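PDB 4KZK: L-arabinose ABC transporter, periplasmic L-arabinose-binding protein, which binds sugars such as beta-D-galactose and probably L-arabinose in the periplasm, and probably delivers them to an ABC transporter for uptake. Local coordinates for residues I39-K44 with Q52-F57; I72-P75 with K79-T82. All coordinates share one frame; numbering follows the deposited sequence. Where two conformers were deposited one is given.

Contact 1 of 2, residues I39-K44 with Q52-F57; sequences IGFVVK and QDEWRF. With GAL (beta-D-galactopyranose), chain B.
Phe41 and Trp55 mark the closest backbone approach, 7.4 Å from CA to CA, where strand 39-43 and helix 52-57 run nearly antiparallel, their axes 9.8 Å apart at 171°. This is the first strand-helix pair of a beta-alpha-beta unit in the N-terminal lobe of a type 1 periplasmic binding protein. The indole of Trp55 reaches across to the strand and donates NE1-H to Phe41 O at 3.0 Å; the oxygen lies near the indole plane, while NE1 approaches from above the carbonyl plane. Tryptophan suits the place because one flat group both bonds to the backbone and packs. Its CD1 meets Phe41 CD1 at 3.8 Å, the two rings oblique to each other, and further along CZ2 touches Val43 CG2 at 3.5 Å. The phenyl group, with CG anti to the backbone N (chi1 -154°), turns its edge to Glu54, whose OE1 lies 3.4 Å from Phe41 CE1. Where the strand ends, Lys44 NZ donates hydrogen bonds to galactose O2 (2.8 Å) and O1. Asp124 pairs with the same ammonium. Glu54 OE2 lies close to Asp123 OD2, bringing like charges together beside the sugar, for Asp123 itself binds the galactose.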
loop_
_atom_site.group_PDB
_atom_site.type_symbol
_atom_site.label_atom_id
_atom_site.label_comp_id
_atom_site.label_asym_id
_atom_site.label_seq_id
_atom_site.Cartn_x
_atom_site.Cartn_y
_atom_site.Cartn_z
ATOM N N ILE A 39 -23.711 0.170 -1.800
ATOM C CA ILE A 39 -22.442 -0.556 -1.889
ATOM C C ILE A 39 -21.602 -0.235 -0.661
ATOM O O ILE A 39 -21.448 0.941 -0.294
ATOM C CB ILE A 39 -21.678 -0.193 -3.175
ATOM C CG1 ILE A 39 -22.448 -0.707 -4.398
ATOM C CG2 ILE A 39 -20.274 -0.792 -3.170
ATOM C CD1 ILE A 39 -21.908 -0.231 -5.729
ATOM N N GLY A 40 -21.069 -1.285 -0.042
ATOM C CA GLY A 40 -20.153 -1.145 1.096
ATOM C C GLY A 40 -18.740 -1.016 0.603
ATOM O O GLY A 40 -18.390 -1.609 -0.413
ATOM N N PHE A 41 -17.926 -0.227 1.308
ATOM C CA PHE A 41 -16.501 -0.089 0.989
ATOM C C PHE A 41 -15.766 -0.137 2.325
ATOM O O PHE A 41 -15.781 0.815 3.085
ATOM C CB PHE A 41 -16.213 1.209 0.238
ATOM C CG PHE A 41 -14.975 1.160 -0.633
ATOM C CD1 PHE A 41 -13.705 0.947 -0.093
ATOM C CD2 PHE A 41 -15.077 1.310 -2.010
ATOM C CE1 PHE A 41 -12.587 0.908 -0.919
ATOM C CE2 PHE A 41 -13.957 1.276 -2.832
ATOM C CZ PHE A 41 -12.695 1.061 -2.271
ATOM N N VAL A 42 -15.168 -1.286 2.588
ATOM C CA VAL A 42 -14.658 -1.664 3.910
ATOM C C VAL A 42 -13.146 -1.686 3.821
ATOM O O VAL A 42 -12.605 -2.330 2.946
ATOM C CB VAL A 42 -15.237 -3.036 4.338
ATOM C CG1 VAL A 42 -14.624 -3.493 5.654
ATOM C CG2 VAL A 42 -16.766 -2.929 4.411
ATOM N N VAL A 43 -12.468 -0.953 4.707
ATOM C CA VAL A 43 -11.007 -0.821 4.644
ATOM C C VAL A 43 -10.295 -1.206 5.937
ATOM O O VAL A 43 -10.782 -0.945 7.042
ATOM C CB VAL A 43 -10.581 0.619 4.237
ATOM C CG1 VAL A 43 -11.210 1.005 2.905
ATOM C CG2 VAL A 43 -10.906 1.640 5.323
ATOM N N LYS A 44 -9.119 -1.805 5.807
ATOM C CA LYS A 44 -8.404 -2.296 6.975
ATOM C C LYS A 44 -7.854 -1.199 7.887
ATOM O O LYS A 44 -7.701 -1.415 9.092
ATOM C CB LYS A 44 -7.263 -3.237 6.566
ATOM C CG LYS A 44 -6.234 -2.616 5.649
ATOM C CD LYS A 44 -5.088 -3.564 5.296
ATOM C CE LYS A 44 -4.047 -2.829 4.464
ATOM N NZ LYS A 44 -2.857 -3.651 4.045
ATOM N N GLN A 52 -8.492 6.625 2.755
ATOM C CA GLN A 52 -9.294 7.847 2.692
ATOM C C GLN A 52 -9.442 8.298 1.229
ATOM O O GLN A 52 -10.513 8.766 0.799
ATOM C CB GLN A 52 -8.686 8.957 3.573
ATOM C CG GLN A 52 -8.704 8.641 5.080
ATOM C CD GLN A 52 -10.097 8.573 5.695
ATOM O OE1 GLN A 52 -11.059 9.091 5.135
ATOM N NE2 GLN A 52 -10.211 7.925 6.855
ATOM N N ASP A 53 -8.385 8.146 0.439
ATOM C CA ASP A 53 -8.442 8.519 -0.971
ATOM C C ASP A 53 -9.342 7.582 -1.755
ATOM O O ASP A 53 -10.118 8.038 -2.606
ATOM C CB ASP A 53 -7.055 8.523 -1.620
ATOM C CG ASP A 53 -6.153 9.628 -1.105
ATOM O OD1 ASP A 53 -6.639 10.637 -0.543
ATOM O OD2 ASP A 53 -4.933 9.508 -1.298
ATOM N N GLU A 54 -9.247 6.281 -1.492
ATOM C CA GLU A 54 -10.197 5.340 -2.114
ATOM C C GLU A 54 -11.619 5.753 -1.816
ATOM O O GLU A 54 -12.455 5.782 -2.735
ATOM C CB GLU A 54 -9.948 3.925 -1.598
ATOM C CG GLU A 54 -8.731 3.275 -2.216
ATOM C CD GLU A 54 -8.565 1.832 -1.779
ATOM O OE1 GLU A 54 -9.224 1.413 -0.823
ATOM O OE2 GLU A 54 -7.743 1.113 -2.410
ATOM N N TRP A 55 -11.904 6.055 -0.550
ATOM C CA TRP A 55 -13.258 6.474 -0.130
ATOM C C TRP A 55 -13.749 7.731 -0.833
ATOM O O TRP A 55 -14.926 7.805 -1.201
ATOM C CB TRP A 55 -13.335 6.675 1.380
ATOM C CG TRP A 55 -13.592 5.407 2.186
ATOM C CD1 TRP A 55 -14.104 4.222 1.721
ATOM C CD2 TRP A 55 -13.446 5.251 3.598
ATOM N NE1 TRP A 55 -14.254 3.335 2.756
ATOM C CE2 TRP A 55 -13.853 3.938 3.921
ATOM C CE3 TRP A 55 -13.012 6.092 4.623
ATOM C CZ2 TRP A 55 -13.845 3.459 5.216
ATOM C CZ3 TRP A 55 -12.991 5.605 5.913
ATOM C CH2 TRP A 55 -13.410 4.310 6.205
ATOM N N ARG A 56 -12.874 8.713 -1.001
ATOM C CA ARG A 56 -13.265 9.975 -1.622
ATOM C C ARG A 56 -13.670 9.713 -3.074
ATOM O O ARG A 56 -14.663 10.275 -3.567
ATOM C CB ARG A 56 -12.117 10.996 -1.539
ATOM C CG ARG A 56 -12.331 12.254 -2.363
ATOM C CD ARG A 56 -11.300 13.316 -2.025
ATOM N NE ARG A 56 -9.919 12.949 -2.366
ATOM C CZ ARG A 56 -9.252 13.355 -3.461
ATOM N NH1 ARG A 56 -9.823 14.120 -4.389
ATOM N NH2 ARG A 56 -7.985 12.971 -3.639
ATOM N N PHE A 57 -12.924 8.862 -3.766
ATOM C CA PHE A 57 -13.248 8.536 -5.161
ATOM C C PHE A 57 -14.436 7.590 -5.297
ATOM O O PHE A 57 -15.227 7.707 -6.257
ATOM C CB PHE A 57 -12.006 8.042 -5.900
ATOM C CG PHE A 57 -11.068 9.149 -6.220
ATOM C CD1 PHE A 57 -11.435 10.095 -7.162
ATOM C CD2 PHE A 57 -9.865 9.306 -5.558
ATOM C CE1 PHE A 57 -10.606 11.150 -7.463
ATOM C CE2 PHE A 57 -9.026 10.380 -5.859
ATOM C CZ PHE A 57 -9.405 11.300 -6.820
HETATM C C1 GAL B . -2.224 -1.939 0.786
HETATM C C2 GAL B . -1.490 -0.948 1.686
HETATM C C3 GAL B . -1.887 0.473 1.263
HETATM C C4 GAL B . -1.637 0.655 -0.231
HETATM C C5 GAL B . -2.405 -0.409 -0.996
HETATM C C6 GAL B . -2.148 -0.321 -2.494
HETATM O O1 GAL B . -1.752 -3.231 1.113
HETATM O O2 GAL B . -1.874 -1.197 3.019
HETATM O O3 GAL B . -1.181 1.459 2.026
HETATM O O4 GAL B . -0.261 0.617 -0.520
HETATM O O5 GAL B . -1.934 -1.683 -0.580
HETATM O O6 GAL B . -2.869 -1.325 -3.189
#

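Contact 2 of 2, residues I72-P75 with K79-T82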
loop_
_atom_site.group_PDB
_atom_site.type_symbol
_atom_site.label_atom_id
_atom_site.label_comp_id
_atom_site.label_asym_id
_atom_site.label_seq_id
_atom_site.Cartn_x
_atom_site.Cartn_y
_atom_site.Cartn_z
ATOM N N ILE A 72 -16.958 1.796 5.898
ATOM C CA ILE A 72 -16.717 1.155 7.204
ATOM C C ILE A 72 -15.247 0.769 7.363
ATOM O O ILE A 72 -14.633 0.205 6.461
ATOM C CB ILE A 72 -17.620 -0.094 7.411
ATOM C CG1 ILE A 72 -19.094 0.250 7.140
ATOM C CG2 ILE A 72 -17.496 -0.615 8.844
ATOM C CD1 ILE A 72 -19.983 -0.974 7.083
ATOM N N ALA A 73 -14.698 1.105 8.528
ATOM C CA ALA A 73 -13.351 0.698 8.919
ATOM C C ALA A 73 -13.440 -0.634 9.638
ATOM O O ALA A 73 -14.295 -0.827 10.529
ATOM C CB ALA A 73 -12.730 1.739 9.838
ATOM N N ALA A 74 -12.566 -1.563 9.251
ATOM C CA ALA A 74 -12.548 -2.882 9.886
ATOM C C ALA A 74 -11.105 -3.366 10.002
ATOM O O ALA A 74 -10.603 -4.092 9.133
ATOM C CB ALA A 74 -13.390 -3.848 9.094
ATOM N N PRO A 75 -10.415 -2.965 11.094
ATOM C CA PRO A 75 -8.998 -3.338 11.233
ATOM C C PRO A 75 -8.718 -4.725 11.809
ATOM O O PRO A 75 -7.568 -5.080 12.020
ATOM C CB PRO A 75 -8.432 -2.244 12.138
ATOM C CG PRO A 75 -9.432 -1.142 12.126
ATOM C CD PRO A 75 -10.755 -1.848 11.988
ATOM N N LYS A 79 -14.197 -6.989 13.473
ATOM C CA LYS A 79 -14.830 -5.786 12.896
ATOM C C LYS A 79 -15.247 -5.981 11.427
ATOM O O LYS A 79 -16.190 -5.337 10.948
ATOM C CB LYS A 79 -13.877 -4.592 13.025
ATOM C CG LYS A 79 -13.554 -4.252 14.465
ATOM C CD LYS A 79 -14.719 -3.608 15.154
ATOM C CE LYS A 79 -14.224 -2.637 16.224
ATOM N NZ LYS A 79 -15.355 -1.852 16.757
ATOM N N VAL A 80 -14.558 -6.864 10.696
ATOM C CA VAL A 80 -15.019 -7.249 9.357
ATOM C C VAL A 80 -16.390 -7.924 9.452
ATOM O O VAL A 80 -17.308 -7.608 8.701
ATOM C CB VAL A 80 -14.033 -8.197 8.627
ATOM C CG1 VAL A 80 -14.640 -8.691 7.312
ATOM C CG2 VAL A 80 -12.687 -7.509 8.366
ATOM N N SER A 81 -16.522 -8.862 10.387
ATOM C CA SER A 81 -17.779 -9.581 10.572
ATOM C C SER A 81 -18.919 -8.612 10.896
ATOM O O SER A 81 -20.007 -8.706 10.316
ATOM C CB SER A 81 -17.609 -10.673 11.650
ATOM O OG SER A 81 -18.757 -11.496 11.763
ATOM N N THR A 82 -18.660 -7.668 11.793
ATOM C CA THR A 82 -19.707 -6.710 12.153
ATOM C C THR A 82 -19.964 -5.740 11.010
ATOM O O THR A 82 -21.092 -5.302 10.825
ATOM C CB THR A 82 -19.402 -5.988 13.470
ATOM O OG1 THR A 82 -18.185 -5.245 13.359
ATOM C CG2 THR A 82 -19.277 -7.021 14.602
#
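Lys79 meets the 72-75 segment with the base of its side chain. Its CB lies 3.8 Å from Ala74 CA and 4.0 Å from Ala74 CB, and on the proline side the same carbon is 4.3 Å from Pro75 CD. Beyond CB the chain bends at chi2 (-73°) and chi3, carrying the ammonium away from the strand end. A lysine suits this exposed place, since its CB packs while the longer chain leads its charge away. The peptide joining Lys79 to Val80 is covered by the methyl of Ala74, which stands 3.7 Å from Lys79 C and 3.6 Å from Val80 N. A residue as small as alanine lets the helix backbone come this near, the CA atoms of Ala74 and Lys79 being only 4.8 Å apart. This is the turn from strand 68-73 into helix 77-89, the strand-to-helix connection of a Rossmann-like alpha/beta lobe, made at the C-terminal end of a parallel strand. Val80 follows, more deeply buried. Its chi1 of 173° sets CG2 beside the backbone N, and this branch meets Ala74 CB at 3.8 Å, an apolar contact suited to a branched side chain. Pro100 and Leu104, from a neighbouring loop, also pack against Val80.

How the contacts relate
Contact 1 is the more buried and contact 2 only partly so, with Lys79 and Pro75 at its solvent-facing border. They follow each other along the chain: helix 49-65 of contact 1 leads into strand 68-73 of contact 2. That strand pairs in parallel with 38-43, and probable hydrogen bonds from Ala74 N to Val43 O (2.9 Å) and from Val43 N to Ile72 O (3.0 Å) join the contacts directly. Their chemistry differs with position. Segments 39-44 and 52-57 combine aromatic packing with an indole-to-carbonyl bond and reach the sugar through Lys44, whereas 72-75 and 79-82 meet chiefly where a methyl packs on helix backbone, and the side chain of Pro75 lies about 11 Å from the galactose.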